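Local coordinates for DNA repair protein RecN (Deinococcus radiodurans, PDB 4ABY) that hydrolyses ATP through the SMC-like head domain described here and may take part in the recombinational repair of damaged DNA, at residues 82-88 and 117-121; 148-154 and 316-322; 248-254 and 303-307. All blocks are in the same frame, centred on the assembly; numbering follows the deposited sequence.

Contact 1: 82-88 and 117-121; sequences LLLGGRA and ASRRL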
# COMPACT_ATOMS: atom_id res chain seq x y z
N LEU A 82 9.04 3.86 9.10
CA LEU A 82 9.75 3.37 10.28
C LEU A 82 8.84 2.55 11.18
O LEU A 82 9.25 1.54 11.74
CB LEU A 82 10.34 4.54 11.06
CG LEU A 82 11.39 5.38 10.34
CD1 LEU A 82 11.73 6.60 11.19
CD2 LEU A 82 12.64 4.57 10.05
N LEU A 83 7.59 2.99 11.31
CA LEU A 83 6.62 2.26 12.12
C LEU A 83 6.30 0.90 11.49
O LEU A 83 5.95 -0.04 12.19
CB LEU A 83 5.33 3.06 12.27
CG LEU A 83 5.43 4.37 13.03
CD1 LEU A 83 4.05 4.95 13.25
CD2 LEU A 83 6.13 4.15 14.36
N LEU A 84 6.43 0.81 10.17
CA LEU A 84 6.16 -0.43 9.46
C LEU A 84 7.26 -1.46 9.71
O LEU A 84 7.13 -2.63 9.34
CB LEU A 84 6.02 -0.18 7.97
CG LEU A 84 4.61 -0.24 7.38
CD1 LEU A 84 4.70 -0.39 5.88
CD2 LEU A 84 3.84 -1.39 7.98
N GLY A 85 8.35 -1.01 10.32
CA GLY A 85 9.47 -1.89 10.57
C GLY A 85 10.43 -1.84 9.40
O GLY A 85 11.15 -2.79 9.13
N GLY A 86 10.42 -0.70 8.71
CA GLY A 86 11.30 -0.49 7.59
C GLY A 86 12.78 -0.40 7.95
O GLY A 86 13.16 -0.55 9.11
N ARG A 87 13.60 -0.16 6.94
CA ARG A 87 15.04 -0.01 7.13
C ARG A 87 15.33 1.00 8.22
O ARG A 87 14.52 1.88 8.49
CB ARG A 87 15.66 0.47 5.82
CG ARG A 87 17.14 0.78 5.89
CD ARG A 87 17.68 1.08 4.50
NE ARG A 87 17.28 0.04 3.56
CZ ARG A 87 16.26 0.14 2.71
NH1 ARG A 87 15.53 1.25 2.68
NH2 ARG A 87 15.98 -0.87 1.90
N ALA A 88 16.48 0.85 8.87
CA ALA A 88 16.91 1.82 9.87
C ALA A 88 17.76 2.89 9.20
O ALA A 88 18.98 2.94 9.38
CB ALA A 88 17.69 1.13 10.97
N ALA A 117 2.67 2.45 18.59
CA ALA A 117 3.90 1.82 18.11
C ALA A 117 4.92 2.94 17.98
O ALA A 117 4.57 4.08 17.70
CB ALA A 117 3.67 1.14 16.78
N SER A 118 6.19 2.62 18.18
CA SER A 118 7.22 3.63 18.04
C SER A 118 8.51 3.06 17.46
O SER A 118 8.78 1.86 17.56
CB SER A 118 7.50 4.31 19.38
OG SER A 118 8.48 3.60 20.12
N ARG A 119 9.29 3.94 16.86
CA ARG A 119 10.58 3.59 16.30
C ARG A 119 11.56 4.70 16.63
O ARG A 119 11.32 5.86 16.30
CB ARG A 119 10.46 3.42 14.78
CG ARG A 119 11.72 2.96 14.08
CD ARG A 119 12.11 1.55 14.49
NE ARG A 119 13.12 1.00 13.59
CZ ARG A 119 12.83 0.38 12.45
NH1 ARG A 119 11.57 0.22 12.08
NH2 ARG A 119 13.80 -0.09 11.68
N ARG A 120 12.64 4.36 17.32
CA ARG A 120 13.67 5.33 17.69
C ARG A 120 14.98 4.99 17.01
O ARG A 120 15.46 3.86 17.11
CB ARG A 120 13.89 5.34 19.20
CG ARG A 120 14.97 6.30 19.67
CD ARG A 120 15.20 6.22 21.17
NE ARG A 120 15.92 5.01 21.55
CZ ARG A 120 17.25 4.90 21.56
NH1 ARG A 120 18.00 5.94 21.22
NH2 ARG A 120 17.83 3.76 21.91
N LEU A 121 15.56 5.95 16.30
CA LEU A 121 16.86 5.75 15.69
C LEU A 121 17.90 6.60 16.39
O LEU A 121 17.68 7.78 16.64
CB LEU A 121 16.82 6.09 14.20
CG LEU A 121 16.04 5.12 13.33
CD1 LEU A 121 16.19 5.51 11.88
CD2 LEU A 121 16.53 3.70 13.56
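Arg119 lies across the end of helix 69-83, its CG 3.7 Å from Leu82 CB. It reaches over from strand 116-122 and is the residue most covered by the other segment. Its guanidinium meets two backbone carbonyls near its plane. Arg119 NH2 donates a good hydrogen bond to Gly86 O at 2.7 Å. Arg119 NH1 is 2.7 Å from Leu82 O, but that bond is bent and weak. Leu82 O also accepts Gly85 N at 3.1 Å, part of a Schellman motif that closes the helix. Gly85 has positive phi there, where a CB would jam against the preceding carbonyl. Gly85 CA comes within 3.3 Å of Arg119 NH1. Apolar side chains flank the arginine. Leu83 CD2 rests 3.7 Å from Ala117 O, and Leu121 packs its CD2 3.8 Å from Ala88 CB. Leu82 and Leu83 also touch Val102 on the adjacent strand. The contact thus seats the far end of the helix that follows the P-loop against the antiparallel beta subdomain, as in ABC-type ATPase heads.

Contact 2: 148-154 and 316-322; sequences RLTIHWQ and TPSVVFD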
# COMPACT_ATOMS: atom_id res chain seq x y z
N ARG A 148 -1.90 -2.74 10.29
CA ARG A 148 -2.45 -1.40 10.47
C ARG A 148 -2.14 -0.48 9.29
O ARG A 148 -3.00 0.27 8.83
CB ARG A 148 -1.91 -0.77 11.76
CG ARG A 148 -2.14 -1.57 13.03
CD ARG A 148 -3.61 -1.79 13.32
NE ARG A 148 -3.86 -2.15 14.71
CZ ARG A 148 -3.66 -3.36 15.23
NH1 ARG A 148 -3.18 -4.34 14.48
NH2 ARG A 148 -3.93 -3.59 16.51
N LEU A 149 -0.90 -0.54 8.82
CA LEU A 149 -0.42 0.35 7.78
C LEU A 149 -0.10 -0.37 6.48
O LEU A 149 0.34 -1.52 6.48
CB LEU A 149 0.84 1.09 8.24
CG LEU A 149 0.67 2.47 8.86
CD1 LEU A 149 2.04 3.05 9.17
CD2 LEU A 149 -0.10 3.38 7.92
N THR A 150 -0.29 0.33 5.37
CA THR A 150 0.16 -0.13 4.07
C THR A 150 0.72 1.07 3.33
O THR A 150 -0.03 1.99 3.00
CB THR A 150 -0.99 -0.70 3.24
OG1 THR A 150 -1.47 -1.90 3.84
CG2 THR A 150 -0.51 -1.01 1.84
N ILE A 151 2.02 1.09 3.08
CA ILE A 151 2.60 2.16 2.28
C ILE A 151 2.90 1.65 0.88
O ILE A 151 3.61 0.66 0.73
CB ILE A 151 3.89 2.72 2.89
CG1 ILE A 151 3.58 3.55 4.13
CG2 ILE A 151 4.63 3.56 1.87
CD1 ILE A 151 3.52 2.76 5.40
N HIS A 152 2.36 2.31 -0.14
CA HIS A 152 2.51 1.80 -1.49
C HIS A 152 3.62 2.42 -2.31
O HIS A 152 3.97 3.59 -2.16
CB HIS A 152 1.19 1.83 -2.26
CG HIS A 152 0.27 0.71 -1.91
ND1 HIS A 152 0.66 -0.61 -1.94
CD2 HIS A 152 -1.02 0.71 -1.51
CE1 HIS A 152 -0.35 -1.38 -1.58
NE2 HIS A 152 -1.39 -0.60 -1.31
N TRP A 153 4.14 1.59 -3.21
CA TRP A 153 5.41 1.81 -3.89
C TRP A 153 6.48 1.35 -2.90
O TRP A 153 7.00 0.25 -3.05
CB TRP A 153 5.51 3.26 -4.39
CG TRP A 153 6.87 3.87 -4.70
CD1 TRP A 153 7.08 5.18 -5.04
CD2 TRP A 153 8.16 3.25 -4.68
NE1 TRP A 153 8.42 5.41 -5.23
CE2 TRP A 153 9.10 4.25 -5.01
CE3 TRP A 153 8.62 1.96 -4.40
CZ2 TRP A 153 10.47 3.99 -5.08
CZ3 TRP A 153 9.97 1.71 -4.47
CH2 TRP A 153 10.88 2.72 -4.81
N GLN A 154 6.76 2.12 -1.87
CA GLN A 154 7.86 1.75 -0.97
C GLN A 154 7.70 0.43 -0.21
O GLN A 154 8.69 -0.23 0.09
CB GLN A 154 8.17 2.88 0.03
CG GLN A 154 8.97 4.01 -0.56
CD GLN A 154 8.10 5.04 -1.23
OE1 GLN A 154 6.90 4.83 -1.44
NE2 GLN A 154 8.69 6.17 -1.58
N THR A 316 -5.94 -3.18 5.24
CA THR A 316 -5.54 -2.45 6.44
C THR A 316 -6.36 -1.17 6.57
O THR A 316 -6.78 -0.60 5.57
CB THR A 316 -4.05 -2.08 6.40
OG1 THR A 316 -3.79 -1.24 5.26
CG2 THR A 316 -3.19 -3.33 6.31
N PRO A 317 -6.59 -0.71 7.81
CA PRO A 317 -7.39 0.48 8.08
C PRO A 317 -6.81 1.74 7.44
O PRO A 317 -7.56 2.65 7.10
CB PRO A 317 -7.34 0.61 9.61
CG PRO A 317 -6.20 -0.25 10.04
CD PRO A 317 -6.13 -1.36 9.05
N SER A 318 -5.48 1.78 7.29
CA SER A 318 -4.80 2.94 6.73
C SER A 318 -3.91 2.53 5.58
O SER A 318 -3.24 1.50 5.64
CB SER A 318 -3.95 3.63 7.80
OG SER A 318 -4.75 4.03 8.90
N VAL A 319 -3.91 3.34 4.52
CA VAL A 319 -3.09 3.09 3.33
C VAL A 319 -2.39 4.36 2.88
O VAL A 319 -2.93 5.46 3.00
CB VAL A 319 -3.94 2.54 2.17
CG1 VAL A 319 -3.04 2.18 0.99
CG2 VAL A 319 -4.74 1.32 2.62
N VAL A 320 -1.15 4.22 2.41
CA VAL A 320 -0.37 5.36 1.96
C VAL A 320 0.12 5.19 0.53
O VAL A 320 0.70 4.17 0.17
CB VAL A 320 0.84 5.61 2.88
CG1 VAL A 320 1.75 6.67 2.29
CG2 VAL A 320 0.37 6.00 4.27
N PHE A 321 -0.09 6.22 -0.28
CA PHE A 321 0.37 6.22 -1.66
C PHE A 321 1.35 7.36 -1.84
O PHE A 321 1.06 8.50 -1.47
CB PHE A 321 -0.81 6.38 -2.62
CG PHE A 321 -1.85 5.30 -2.50
CD1 PHE A 321 -1.74 4.13 -3.23
CD2 PHE A 321 -2.93 5.46 -1.65
CE1 PHE A 321 -2.69 3.14 -3.12
CE2 PHE A 321 -3.89 4.47 -1.53
CZ PHE A 321 -3.77 3.31 -2.27
N ASP A 322 2.48 7.09 -2.45
CA ASP A 322 3.44 8.11 -2.72
C ASP A 322 3.57 8.34 -4.19
O ASP A 322 3.79 7.43 -4.93
CB ASP A 322 4.80 7.64 -2.27
CG ASP A 322 5.82 8.71 -2.31
OD1 ASP A 322 5.47 9.88 -2.20
OD2 ASP A 322 6.99 8.38 -2.44
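Two short backbone hydrogen bonds hold the centre: His152 N to Val320 O at 2.5 Å, and Val320 N to Thr150 O at 2.6 Å. They pair strands 149-152 and 318-321 in parallel, at one edge of the core sheet of the P-loop ATPase fold, where 149-152 is the outermost strand. The second strand runs into Asp322 and is, by sequence, the Walker B strand. Further along, Gln154 NE2 donates to Asp322 OD2 at 2.9 Å. By sequence and position Gln154 probably corresponds to the Q-loop glutamine of ABC ATPases. Asp322 also touches Lys73 of the predicted ATP site, so this end of the pair probably borders the nucleotide pocket.

Toward the start of the strands, Ser318 N donates to Arg148 O at 3.3 Å, and Thr150 N makes a weak bond to Ser318 O at 3.2 Å. Ser318 O also accepts Thr316 OG1 at 2.8 Å.

Both faces of the sheet are covered. Thr150, His152, Val319 and Phe321 share one face, where His152 and Phe321 meet helix 298-312. His152 CD2 sits 3.5 Å from Val319 CG1 and 3.4 Å from Phe321 CE1, while its ND1 bonds to Ser156. Leu149, Ile151, Ser318 and Val320 share the opposite face, toward helix 69-83. There Ile151 CG1 packs 3.6 Å from Val320 CB.

Contact 3: 248-254 and 303-307; sequences VIRELGM and RVMLA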
# COMPACT_ATOMS: atom_id res chain seq x y z
N VAL A 248 -10.07 -0.01 -14.50
CA VAL A 248 -9.69 1.16 -13.71
C VAL A 248 -8.31 1.67 -14.08
O VAL A 248 -8.14 2.85 -14.39
CB VAL A 248 -9.73 0.85 -12.21
CG1 VAL A 248 -9.28 2.06 -11.41
CG2 VAL A 248 -11.13 0.43 -11.80
N ILE A 249 -7.32 0.78 -14.07
CA ILE A 249 -5.95 1.16 -14.41
C ILE A 249 -5.82 1.99 -15.69
O ILE A 249 -5.02 2.92 -15.75
CB ILE A 249 -5.04 -0.08 -14.52
CG1 ILE A 249 -5.00 -0.82 -13.18
CG2 ILE A 249 -3.63 0.33 -14.94
CD1 ILE A 249 -4.14 -2.05 -13.19
N ARG A 250 -6.61 1.66 -16.71
CA ARG A 250 -6.48 2.33 -17.99
C ARG A 250 -7.01 3.77 -17.97
O ARG A 250 -6.81 4.52 -18.93
CB ARG A 250 -7.17 1.53 -19.09
CG ARG A 250 -6.53 0.18 -19.34
CD ARG A 250 -7.01 -0.40 -20.64
NE ARG A 250 -6.18 -1.52 -21.05
CZ ARG A 250 -6.61 -2.77 -21.16
NH1 ARG A 250 -7.87 -3.06 -20.89
NH2 ARG A 250 -5.78 -3.73 -21.54
N GLU A 251 -7.67 4.15 -16.88
CA GLU A 251 -8.19 5.51 -16.75
C GLU A 251 -7.24 6.35 -15.91
O GLU A 251 -7.47 7.55 -15.73
CB GLU A 251 -9.58 5.50 -16.12
CG GLU A 251 -10.54 4.51 -16.74
CD GLU A 251 -10.47 4.48 -18.26
OE1 GLU A 251 -10.35 5.57 -18.87
OE2 GLU A 251 -10.53 3.37 -18.84
N LEU A 252 -6.18 5.72 -15.42
CA LEU A 252 -5.23 6.36 -14.53
C LEU A 252 -3.93 6.72 -15.24
O LEU A 252 -2.86 6.74 -14.62
CB LEU A 252 -4.93 5.44 -13.35
CG LEU A 252 -5.89 5.47 -12.16
CD1 LEU A 252 -7.34 5.51 -12.60
CD2 LEU A 252 -5.63 4.28 -11.25
N GLY A 253 -4.02 6.99 -16.53
CA GLY A 253 -2.85 7.38 -17.30
C GLY A 253 -2.04 6.23 -17.87
O GLY A 253 -0.84 6.36 -18.12
N MSE A 254 -2.70 5.09 -18.07
CA MSE A 254 -2.10 3.93 -18.70
C MSE A 254 -3.13 3.28 -19.62
O MSE A 254 -3.60 2.18 -19.35
CB MSE A 254 -1.62 2.93 -17.65
CG MSE A 254 -0.34 3.33 -16.94
SE MSE A 254 -0.09 2.43 -15.23
CE MSE A 254 -1.41 3.38 -14.16
N ARG A 303 -0.25 3.82 -8.66
CA ARG A 303 -1.55 3.94 -9.30
C ARG A 303 -2.16 2.58 -9.59
O ARG A 303 -3.38 2.43 -9.62
CB ARG A 303 -1.48 4.81 -10.55
CG ARG A 303 -1.22 6.27 -10.24
CD ARG A 303 -1.46 7.15 -11.43
NE ARG A 303 -0.64 6.77 -12.57
CZ ARG A 303 0.60 7.21 -12.79
NH1 ARG A 303 1.18 8.04 -11.93
NH2 ARG A 303 1.25 6.81 -13.87
N VAL A 304 -1.30 1.59 -9.80
CA VAL A 304 -1.78 0.23 -10.02
C VAL A 304 -2.22 -0.35 -8.68
O VAL A 304 -3.20 -1.09 -8.61
CB VAL A 304 -0.71 -0.65 -10.68
CG1 VAL A 304 -1.20 -2.08 -10.78
CG2 VAL A 304 -0.37 -0.11 -12.05
N MSE A 305 -1.50 0.01 -7.62
CA MSE A 305 -1.86 -0.40 -6.27
C MSE A 305 -3.20 0.21 -5.86
O MSE A 305 -4.03 -0.46 -5.24
CB MSE A 305 -0.78 -0.00 -5.26
CG MSE A 305 0.54 -0.74 -5.43
SE MSE A 305 0.38 -2.67 -5.24
CE MSE A 305 0.04 -3.17 -7.09
N LEU A 306 -3.39 1.47 -6.21
CA LEU A 306 -4.65 2.15 -5.94
C LEU A 306 -5.82 1.42 -6.61
O LEU A 306 -6.82 1.12 -5.96
CB LEU A 306 -4.59 3.60 -6.42
CG LEU A 306 -5.90 4.40 -6.36
CD1 LEU A 306 -6.41 4.48 -4.93
CD2 LEU A 306 -5.69 5.79 -6.93
N ALA A 307 -5.67 1.14 -7.90
CA ALA A 307 -6.72 0.45 -8.65
C ALA A 307 -7.08 -0.87 -8.01
O ALA A 307 -8.25 -1.14 -7.73
CB ALA A 307 -6.28 0.23 -10.09
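Ala307 sits at the apolar centre, with its CB pointing at residues 248-254. Ile249 CG1 approaches Ala307 CB to 3.5 Å and Val248 CG1 to 3.8 Å. Leu252 CD2 is a little further from Ala307 CB, at 4.3 Å. Alanine's small side chain is consistent with the close approach of the two segments: the CA atoms of Ile249 and Ala307 are 5.9 Å apart.

One turn back along helix 298-312, Val304 extends the patch. Val304 CG1 is 3.8 Å from Ile249 CD1, and Val304 CG2 is 4.1 Å from SE of Met254, a selenomethionine. Phe281 of strand 276-282 touches Ile249, Met254 and Val304, and so closes this side of the cluster.

A type I turn runs from Ile249 to Leu252, with Leu252 N bonded to Ile249 O at 3.0 Å, and Leu252 points its CB toward helix 298-312.

The polar edge belongs to Arg303. Arg303 NE makes a weak hydrogen bond to Leu252 O at 3.0 Å, and Met254 CE lies 3.8 Å from the same NE. Arg303 NH1 also bonds weakly to Val324 O.

Helix 298-312 begins in the Ser-Gly-Gly-Glu sequence of the ABC signature motif. The contact joins this signature helix to the base of the long helix 214-249, consistent with the coiled-coil stem of SMC-like heads.

In the fold
The three contacts form a row through the head domain. The centre of contact 2 is about 4 Å from that of the chain. The centres of contacts 1 and 3 are about 15 and 16 Å from that of contact 2. The centres of contacts 1 and 3 are about 30 Å apart, on opposite sides of the chain centre. Leu84 of contact 1 packs on Ile151, and Met305 of contact 3 packs on His152. Contact 1 closes before contact 2 opens, while contact 3 is nested within the loop that contact 2 closes. Helix 298-312 leads into strand 318-321. The row thus links the beta subdomain, the ATPase core and the base of the long helix 214-249.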